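Local structure of hydrogenase maturation protease HycI (Thermococcus kodakarensis KOD1, 5ZBY) at residues V41-P44 with D45-I48; G52-P55 with E56-V59; A109-I112 with K113-G117. The protein probably acts as an endopeptidase of the A31 family that matures [NiFe] hydrogenase by cleaving a C-terminal peptide from the large-subunit precursor. All coordinates share one frame; numbering follows the deposited sequence.

In the fold
Interactions 1 and 2 mark the two ends of strand 46-50, an outermost strand of the sheet: the turn in 41-48 leads into it from helix 29-40, and the 52-59 segment carries the chain from it towards helix 59-64. Their centres lie about 19 Å apart. Interaction 3 is the C-terminal part of helix 105-116, centred about 14 Å from interaction 2, and these two touch: Val59 CG2 packs on Tyr111 CE2 at 3.9 Å and Val59 CG1 on Ile112 CG1 at 4.0 Å. Interactions 1 and 3 stay about 10 Å apart at their nearest atoms. A bound EPE buffer molecule lies about 5 Å from the side chain of Glu53 in interaction 2.

Interaction 1 (V41-P44 with D45-I48); sequences VKTP and DVLI
Thr43 and Val46 meet methyl to methyl: Thr43 CG2 is 3.3 Å from Val46 CG2, closer than normal van der Waals contact, and it also presses on Val46 CB. The threonine methyl sits between its own backbone N and carbonyl carbon, while OG1 lies opposite the backbone N (chi1 -171°); this split leaves the methyl to face the valine and the hydroxyl to face Asp45. A second apolar contact comes from further back in the chain, where the side chain of Val41 crosses that of Val46 at about a right angle and the two CG1 methyls stand 4.0 Å apart. Helix 138-156 continues this apolar patch, Leu155 touching both valines.

The polar contacts are looser. Val46 N donates to Thr43 O over 3.5 Å, a weak bond despite being fairly straight at 165°. Thr43 OG1 and Asp45 OD1 come no nearer than 3.9 Å, so the hydroxyl and carboxylate are neighbours without a bond between them. The Pro44 ring and Asp45 side chain lie alongside each other and point the same way.

The backbone from Thr43 to Val46 makes a type I beta turn, with Pro44 and Asp45 at its two central positions. The loop that contains it links helix 29-40 to strand 46-50, as part of the helix-to-strand passage of an alpha/beta fold with this strand at one side of its sheet.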
ATOM      1  N   VAL A  41       7.593  10.520  -8.395  1.00 39.94           N
ATOM      2  CA  VAL A  41       8.620   9.498  -8.565  1.00 32.64           C
ATOM      3  C   VAL A  41       8.791   9.176 -10.030  1.00 49.77           C
ATOM      4  O   VAL A  41       7.878   8.630 -10.650  1.00 57.67           O
ATOM      5  CB  VAL A  41       8.257   8.201  -7.797  1.00 42.38           C
ATOM      6  CG1 VAL A  41       9.246   7.070  -8.094  1.00 38.18           C
ATOM      7  CG2 VAL A  41       8.173   8.476  -6.308  1.00 43.85           C
ATOM      8  N   LYS A  42       9.915   9.554 -10.579  1.00 49.34           N
ATOM      9  CA  LYS A  42      10.222   9.084 -11.880  1.00 58.52           C
ATOM     10  C   LYS A  42      11.599   8.493 -11.869  1.00 45.47           C
ATOM     11  O   LYS A  42      12.573   9.166 -11.701  1.00 52.10           O
ATOM     12  CB  LYS A  42      10.066  10.206 -12.878  1.00 75.93           C
ATOM     13  CG  LYS A  42       8.655  10.763 -12.869  1.00 80.72           C
ATOM     14  CD  LYS A  42       7.641   9.684 -13.174  1.00 57.00           C
ATOM     15  CE  LYS A  42       7.611   9.297 -14.634  1.00 82.43           C
ATOM     16  NZ  LYS A  42       6.522   8.342 -14.964  1.00 77.98           N
ATOM     17  N   THR A  43      11.601   7.194 -12.002  1.00 41.95           N
ATOM     18  CA  THR A  43      12.761   6.329 -12.100  1.00 41.79           C
ATOM     19  C   THR A  43      12.311   5.048 -12.758  1.00 37.99           C
ATOM     20  O   THR A  43      11.185   4.586 -12.591  1.00 37.69           O
ATOM     21  CB  THR A  43      13.380   6.031 -10.731  1.00 45.11           C
ATOM     22  OG1 THR A  43      14.633   5.354 -10.901  1.00 59.16           O
ATOM     23  CG2 THR A  43      12.428   5.157  -9.903  1.00 45.82           C
ATOM     24  N   PRO A  44      13.204   4.419 -13.484  1.00 41.83           N
ATOM     25  CA  PRO A  44      12.750   3.254 -14.237  1.00 26.71           C
ATOM     26  C   PRO A  44      12.716   1.968 -13.403  1.00 31.38           C
ATOM     27  O   PRO A  44      12.182   0.939 -13.822  1.00 32.44           O
ATOM     28  CB  PRO A  44      13.849   3.145 -15.314  1.00 32.48           C
ATOM     29  CG  PRO A  44      15.091   3.600 -14.525  1.00 42.48           C
ATOM     30  CD  PRO A  44      14.592   4.803 -13.829  1.00 56.31           C
ATOM     31  N   ASP A  45      13.284   2.057 -12.206  1.00 32.88           N
ATOM     32  CA  ASP A  45      13.347   0.913 -11.291  1.00 24.92           C
ATOM     33  C   ASP A  45      12.105   0.831 -10.415  1.00 25.30           C
ATOM     34  O   ASP A  45      11.996  -0.117  -9.645  1.00 28.05           O
ATOM     35  CB  ASP A  45      14.536   1.029 -10.371  1.00 25.73           C
ATOM     36  CG  ASP A  45      15.865   1.009 -11.133  1.00 34.31           C
ATOM     37  OD1 ASP A  45      16.615   1.988 -10.994  1.00 39.16           O
ATOM     38  OD2 ASP A  45      16.138   0.016 -11.831  1.00 33.49           O
ATOM     39  N   VAL A  46      11.192   1.788 -10.552  1.00 24.78           N
ATOM     40  CA  VAL A  46      10.008   1.786  -9.676  1.00 25.99           C
ATOM     41  C   VAL A  46       8.716   1.808 -10.508  1.00 30.26           C
ATOM     42  O   VAL A  46       8.595   2.597 -11.453  1.00 30.50           O
ATOM     43  CB  VAL A  46      10.026   2.989  -8.739  1.00 22.88           C
ATOM     44  CG1 VAL A  46       8.714   3.060  -7.915  1.00 24.22           C
ATOM     45  CG2 VAL A  46      11.217   2.935  -7.782  1.00 27.81           C
ATOM     46  N   LEU A  47       7.760   0.949 -10.153  1.00 25.39           N
ATOM     47  CA  LEU A  47       6.446   0.931 -10.743  1.00 22.26           C
ATOM     48  C   LEU A  47       5.419   1.302  -9.679  1.00 23.79           C
ATOM     49  O   LEU A  47       5.414   0.680  -8.623  1.00 25.75           O
ATOM     50  CB  LEU A  47       6.152  -0.445 -11.300  1.00 24.44           C
ATOM     51  CG  LEU A  47       4.737  -0.750 -11.780  1.00 27.61           C
ATOM     52  CD1 LEU A  47       4.317   0.204 -12.924  1.00 34.72           C
ATOM     53  CD2 LEU A  47       4.573  -2.204 -12.171  1.00 28.22           C
ATOM     54  N   ILE A  48       4.577   2.298  -9.969  1.00 24.84           N
ATOM     55  CA  ILE A  48       3.480   2.705  -9.071  1.00 20.78           C
ATOM     56  C   ILE A  48       2.162   2.305  -9.714  1.00 28.29           C
ATOM     57  O   ILE A  48       1.870   2.643 -10.874  1.00 28.34           O
ATOM     58  CB  ILE A  48       3.484   4.214  -8.815  1.00 22.67           C
ATOM     59  CG1 ILE A  48       4.876   4.757  -8.471  1.00 33.42           C
ATOM     60  CG2 ILE A  48       2.435   4.564  -7.705  1.00 22.64           C
ATOM     61  CD1 ILE A  48       5.380   4.288  -7.126  1.00 37.13           C
TER

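Interaction 2 (G52-P55 with E56-V59); sequences GEMP and ESYV
Met54 and Glu56 cross obliquely, the methyl end of the methionine lying against the glutamate carboxylate. Met54 CE is 3.1 Å from Glu56 OE2 and also touches CD and CG of the glutamate. Glu56 gets there by folding back: its CG lies between the backbone N and the carbonyl carbon (chi1 58°), and a further bend at chi2 folds the carboxylate back beside Met54 and Pro55. Glu56 OE1 rests beside the Pro55 ring, 3.4 Å from Pro55 CD. A water stands a very short 2.5 Å from Glu56 OE2 and also lies near Glu53 O; it can link the carboxylate to the backbone before the turn, though more acceptors compete for its protons than it can serve. Shortening Glu56 to an alanine is likely to leave that water without its carboxylate partner and the Met54 methyl without the group it lies against, free to turn.

Beyond the glutamate, Ser57 brings OG to 3.6 Å from Met54 CB. The Tyr58 ring approaches edge-on, with Met54 O and Pro55 O both near its plane; Met54 O is 3.2 Å from Tyr58 CD2. These two carbonyls also take the backbone bonds of the turn, Ser57 N to Met54 O at 3.0 Å and Tyr58 N to Pro55 O at 2.9 Å.

The Glu53 carboxylate makes a salt bridge with Arg24, while the Pro55 ring touches Ile19. The two i to i+3 backbone bonds belong to a short 3-10 turn that runs directly into helix 59-64, with Tyr58 at the N-cap position.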
ATOM      1  N   GLY A  52      -6.997   0.071  -7.043  1.00 23.81           N
ATOM      2  CA  GLY A  52      -8.364   0.180  -6.540  1.00 23.36           C
ATOM      3  C   GLY A  52      -8.583  -0.853  -5.464  1.00 28.61           C
ATOM      4  O   GLY A  52      -7.744  -1.036  -4.597  1.00 26.11           O
ATOM      5  N   GLU A  53      -9.720  -1.538  -5.507  1.00 27.13           N
ATOM      6  CA  GLU A  53      -9.966  -2.603  -4.583  1.00 22.66           C
ATOM      7  C   GLU A  53      -9.610  -3.973  -5.090  1.00 24.52           C
ATOM      8  O   GLU A  53      -9.957  -4.985  -4.479  1.00 28.10           O
ATOM      9  CB  GLU A  53     -11.455  -2.564  -4.165  1.00 24.42           C
ATOM     10  CG  GLU A  53     -11.815  -1.295  -3.390  1.00 27.13           C
ATOM     11  CD  GLU A  53     -13.313  -1.232  -3.180  1.00 35.65           C
ATOM     12  OE1 GLU A  53     -13.822  -1.956  -2.306  1.00 40.24           O
ATOM     13  OE2 GLU A  53     -13.978  -0.484  -3.922  1.00 34.33           O
ATOM     14  N   MET A  54      -8.825  -4.055  -6.177  1.00 24.10           N
ATOM     15  CA  MET A  54      -8.572  -5.342  -6.805  1.00 30.21           C
ATOM     16  C   MET A  54      -7.092  -5.579  -7.059  1.00 27.66           C
ATOM     17  O   MET A  54      -6.661  -5.759  -8.222  1.00 26.67           O
ATOM     18  CB  MET A  54      -9.393  -5.450  -8.110  1.00 32.99           C
ATOM     19  CG  MET A  54     -10.909  -5.454  -7.778  1.00 38.64           C
ATOM     20  SD  MET A  54     -11.866  -6.604  -8.740  1.00 88.98           S
ATOM     21  CE  MET A  54     -11.037  -8.132  -8.308  1.00 62.47           C
ATOM     22  N   PRO A  55      -6.273  -5.638  -5.999  1.00 23.16           N
ATOM     23  CA  PRO A  55      -4.845  -5.911  -6.259  1.00 26.97           C
ATOM     24  C   PRO A  55      -4.597  -7.237  -6.956  1.00 30.77           C
ATOM     25  O   PRO A  55      -3.622  -7.352  -7.714  1.00 30.91           O
ATOM     26  CB  PRO A  55      -4.214  -5.918  -4.862  1.00 27.92           C
ATOM     27  CG  PRO A  55      -5.390  -6.139  -3.919  1.00 24.97           C
ATOM     28  CD  PRO A  55      -6.553  -5.429  -4.553  1.00 26.34           C
ATOM     29  N   GLU A  56      -5.495  -8.201  -6.765  1.00 30.30           N
ATOM     30  CA  GLU A  56      -5.355  -9.509  -7.396  1.00 31.43           C
ATOM     31  C   GLU A  56      -5.324  -9.392  -8.904  1.00 30.56           C
ATOM     32  O   GLU A  56      -4.681 -10.206  -9.575  1.00 33.15           O
ATOM     33  CB  GLU A  56      -6.509 -10.435  -6.982  1.00 30.57           C
ATOM     34  CG  GLU A  56      -7.882  -9.895  -7.317  1.00 36.57           C
ATOM     35  CD  GLU A  56      -8.570  -9.232  -6.112  1.00 47.40           C
ATOM     36  OE1 GLU A  56      -7.930  -8.420  -5.393  1.00 34.63           O
ATOM     37  OE2 GLU A  56      -9.758  -9.540  -5.858  1.00 44.14           O
ATOM     38  N   SER A  57      -5.985  -8.374  -9.448  1.00 27.15           N
ATOM     39  CA  SER A  57      -5.978  -8.157 -10.909  1.00 30.54           C
ATOM     40  C   SER A  57      -4.650  -7.661 -11.487  1.00 36.30           C
ATOM     41  O   SER A  57      -4.496  -7.626 -12.713  1.00 34.36           O
ATOM     42  CB  SER A  57      -7.054  -7.155 -11.308  1.00 34.95           C
ATOM     43  OG  SER A  57      -8.351  -7.520 -10.827  1.00 37.85           O
ATOM     44  N   TYR A  58      -3.706  -7.274 -10.637  1.00 27.19           N
ATOM     45  CA  TYR A  58      -2.421  -6.751 -11.090  1.00 25.18           C
ATOM     46  C   TYR A  58      -1.226  -7.689 -10.873  1.00 25.51           C
ATOM     47  O   TYR A  58      -0.096  -7.291 -11.124  1.00 28.95           O
ATOM     48  CB  TYR A  58      -2.170  -5.379 -10.414  1.00 26.41           C
ATOM     49  CG  TYR A  58      -3.247  -4.380 -10.781  1.00 24.35           C
ATOM     50  CD1 TYR A  58      -3.019  -3.446 -11.790  1.00 30.85           C
ATOM     51  CD2 TYR A  58      -4.504  -4.376 -10.138  1.00 26.03           C
ATOM     52  CE1 TYR A  58      -3.979  -2.554 -12.179  1.00 25.65           C
ATOM     53  CE2 TYR A  58      -5.489  -3.448 -10.508  1.00 25.33           C
ATOM     54  CZ  TYR A  58      -5.243  -2.553 -11.533  1.00 28.62           C
ATOM     55  OH  TYR A  58      -6.191  -1.634 -11.953  1.00 32.58           O
ATOM     56  N   VAL A  59      -1.468  -8.924 -10.459  1.00 26.66           N
ATOM     57  CA  VAL A  59      -0.361  -9.789 -10.087  1.00 25.06           C
ATOM     58  C   VAL A  59       0.544 -10.062 -11.277  1.00 27.53           C
ATOM     59  O   VAL A  59       1.743 -10.062 -11.120  1.00 29.31           O
ATOM     60  CB  VAL A  59      -0.807 -11.120  -9.460  1.00 28.69           C
ATOM     61  CG1 VAL A  59      -1.461 -10.850  -8.076  1.00 28.19           C
ATOM     62  CG2 VAL A  59      -1.792 -11.831 -10.333  1.00 35.35           C
TER
HETATM   63  O   HOH W   1     -10.915  -8.109  -4.180  1.00 66.64           O

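Interaction 3 (A109-I112 with K113-G117); sequences ASYI and KEQTG
Gln115 lies across the ring of Tyr111 one helical turn earlier. Its CB sits 3.5 Å from Tyr111 O, the carbonyl that also accepts the backbone bond from Gln115 N. CG, anti to the carbonyl carbon of its own residue (chi1 -67°), comes 3.2 Å from the same Tyr111 O and lies over one face of the ring in a CH-pi contact, Gln115 CG 3.8 Å from the Tyr111 centroid and 17° off the ring normal. A bend at chi2 then carries CD along to the phenolic end, near CZ and OH. At the tip NE2 reaches Tyr111 CE1 at 3.4 Å, with the amide plane turned 48° from the ring.

This i to i+4 pair rides on the last turns of helix 105-116, whose buried side, through Ile112, packs on Val70 and Phe72 of strand 69-75 in the alpha/beta fold. Near the helix end Ile112 O is gripped twice by Thr116, from N at 2.9 Å and from OG1 at 2.7 Å, the hydroxyl coming from above the carbonyl plane. Thr116 OG1 is also hydrogen-bonded to Ser118 N. Gly117 then leaves the helix with positive phi, while its N bonds back to Lys113 O.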
ATOM      1  N   ALA A 109      -0.346 -11.545  -1.813  1.00 29.70           N
ATOM      2  CA  ALA A 109       1.044 -11.379  -1.447  1.00 30.61           C
ATOM      3  C   ALA A 109       1.837 -12.686  -1.499  1.00 30.39           C
ATOM      4  O   ALA A 109       2.981 -12.696  -1.928  1.00 29.57           O
ATOM      5  CB  ALA A 109       1.128 -10.740  -0.007  1.00 31.63           C
ATOM      6  N   SER A 110       1.215 -13.781  -1.030  1.00 29.08           N
ATOM      7  CA  SER A 110       1.871 -15.099  -1.070  1.00 27.41           C
ATOM      8  C   SER A 110       2.116 -15.558  -2.515  1.00 30.88           C
ATOM      9  O   SER A 110       3.170 -16.093  -2.832  1.00 32.72           O
ATOM     10  CB  SER A 110       1.028 -16.156  -0.349  1.00 34.17           C
ATOM     11  OG  SER A 110       0.855 -15.802   1.035  1.00 35.34           O
ATOM     12  N   TYR A 111       1.104 -15.369  -3.359  1.00 29.19           N
ATOM     13  CA  TYR A 111       1.312 -15.685  -4.792  1.00 28.79           C
ATOM     14  C   TYR A 111       2.440 -14.855  -5.410  1.00 32.10           C
ATOM     15  O   TYR A 111       3.352 -15.398  -6.060  1.00 31.55           O
ATOM     16  CB  TYR A 111       0.013 -15.460  -5.546  1.00 28.03           C
ATOM     17  CG  TYR A 111       0.141 -15.685  -7.028  1.00 40.28           C
ATOM     18  CD1 TYR A 111       0.131 -16.968  -7.549  1.00 55.45           C
ATOM     19  CD2 TYR A 111       0.267 -14.620  -7.899  1.00 40.69           C
ATOM     20  CE1 TYR A 111       0.243 -17.194  -8.906  1.00 48.45           C
ATOM     21  CE2 TYR A 111       0.389 -14.839  -9.282  1.00 43.55           C
ATOM     22  CZ  TYR A 111       0.366 -16.130  -9.768  1.00 51.32           C
ATOM     23  OH  TYR A 111       0.476 -16.368 -11.127  1.00 44.96           O
ATOM     24  N   ILE A 112       2.402 -13.536  -5.216  1.00 30.68           N
ATOM     25  CA  ILE A 112       3.475 -12.688  -5.756  1.00 30.22           C
ATOM     26  C   ILE A 112       4.879 -13.113  -5.289  1.00 35.46           C
ATOM     27  O   ILE A 112       5.819 -13.241  -6.103  1.00 34.13           O
ATOM     28  CB  ILE A 112       3.247 -11.191  -5.398  1.00 31.59           C
ATOM     29  CG1 ILE A 112       1.946 -10.696  -6.057  1.00 31.43           C
ATOM     30  CG2 ILE A 112       4.529 -10.380  -5.776  1.00 33.61           C
ATOM     31  CD1 ILE A 112       1.432  -9.328  -5.585  1.00 31.35           C
ATOM     32  N   LYS A 113       5.024 -13.416  -4.000  1.00 28.76           N
ATOM     33  CA  LYS A 113       6.323 -13.767  -3.448  1.00 25.98           C
ATOM     34  C   LYS A 113       6.783 -15.111  -3.990  1.00 31.23           C
ATOM     35  O   LYS A 113       7.977 -15.308  -4.291  1.00 33.25           O
ATOM     36  CB  LYS A 113       6.292 -13.781  -1.883  1.00 25.55           C
ATOM     37  CG  LYS A 113       7.676 -14.040  -1.363  1.00 35.91           C
ATOM     38  CD  LYS A 113       7.823 -13.741   0.104  1.00 37.32           C
ATOM     39  CE  LYS A 113       9.292 -13.798   0.454  1.00 36.34           C
ATOM     40  NZ  LYS A 113       9.542 -13.415   1.879  1.00 42.45           N
ATOM     41  N   GLU A 114       5.846 -16.031  -4.172  1.00 30.12           N
ATOM     42  CA  GLU A 114       6.224 -17.331  -4.723  1.00 32.71           C
ATOM     43  C   GLU A 114       6.775 -17.129  -6.124  1.00 38.99           C
ATOM     44  O   GLU A 114       7.832 -17.682  -6.460  1.00 40.17           O
ATOM     45  CB  GLU A 114       5.041 -18.287  -4.768  1.00 35.61           C
ATOM     46  CG  GLU A 114       5.444 -19.772  -4.851  1.00 44.97           C
ATOM     47  CD  GLU A 114       6.023 -20.171  -6.204  1.00101.22           C
ATOM     48  OE1 GLU A 114       5.542 -19.632  -7.223  1.00 69.93           O
ATOM     49  OE2 GLU A 114       6.941 -21.024  -6.253  1.00 92.87           O
ATOM     50  N   GLN A 115       6.049 -16.337  -6.910  1.00 34.34           N
ATOM     51  CA  GLN A 115       6.408 -16.090  -8.327  1.00 32.38           C
ATOM     52  C   GLN A 115       7.703 -15.329  -8.528  1.00 40.75           C
ATOM     53  O   GLN A 115       8.404 -15.548  -9.529  1.00 41.62           O
ATOM     54  CB  GLN A 115       5.277 -15.326  -9.015  1.00 35.05           C
ATOM     55  CG  GLN A 115       3.975 -16.102  -9.164  1.00 43.88           C
ATOM     56  CD  GLN A 115       4.153 -17.347 -10.005  1.00 77.73           C
ATOM     57  OE1 GLN A 115       5.075 -17.432 -10.810  1.00 68.44           O
ATOM     58  NE2 GLN A 115       3.272 -18.321  -9.822  1.00 71.53           N
ATOM     59  N   THR A 116       8.041 -14.440  -7.607  1.00 34.51           N
ATOM     60  CA  THR A 116       9.126 -13.475  -7.804  1.00 32.73           C
ATOM     61  C   THR A 116      10.279 -13.516  -6.815  1.00 38.50           C
ATOM     62  O   THR A 116      11.342 -12.969  -7.076  1.00 34.12           O
ATOM     63  CB  THR A 116       8.601 -12.039  -7.718  1.00 33.50           C
ATOM     64  OG1 THR A 116       8.113 -11.827  -6.383  1.00 33.55           O
ATOM     65  CG2 THR A 116       7.456 -11.812  -8.678  1.00 39.85           C
ATOM     66  N   GLY A 117      10.037 -14.056  -5.619  1.00 34.44           N
ATOM     67  CA  GLY A 117      11.024 -13.941  -4.556  1.00 39.45           C
ATOM     68  C   GLY A 117      11.056 -12.583  -3.878  1.00 35.67           C
ATOM     69  O   GLY A 117      11.909 -12.326  -3.031  1.00 33.76           O
TER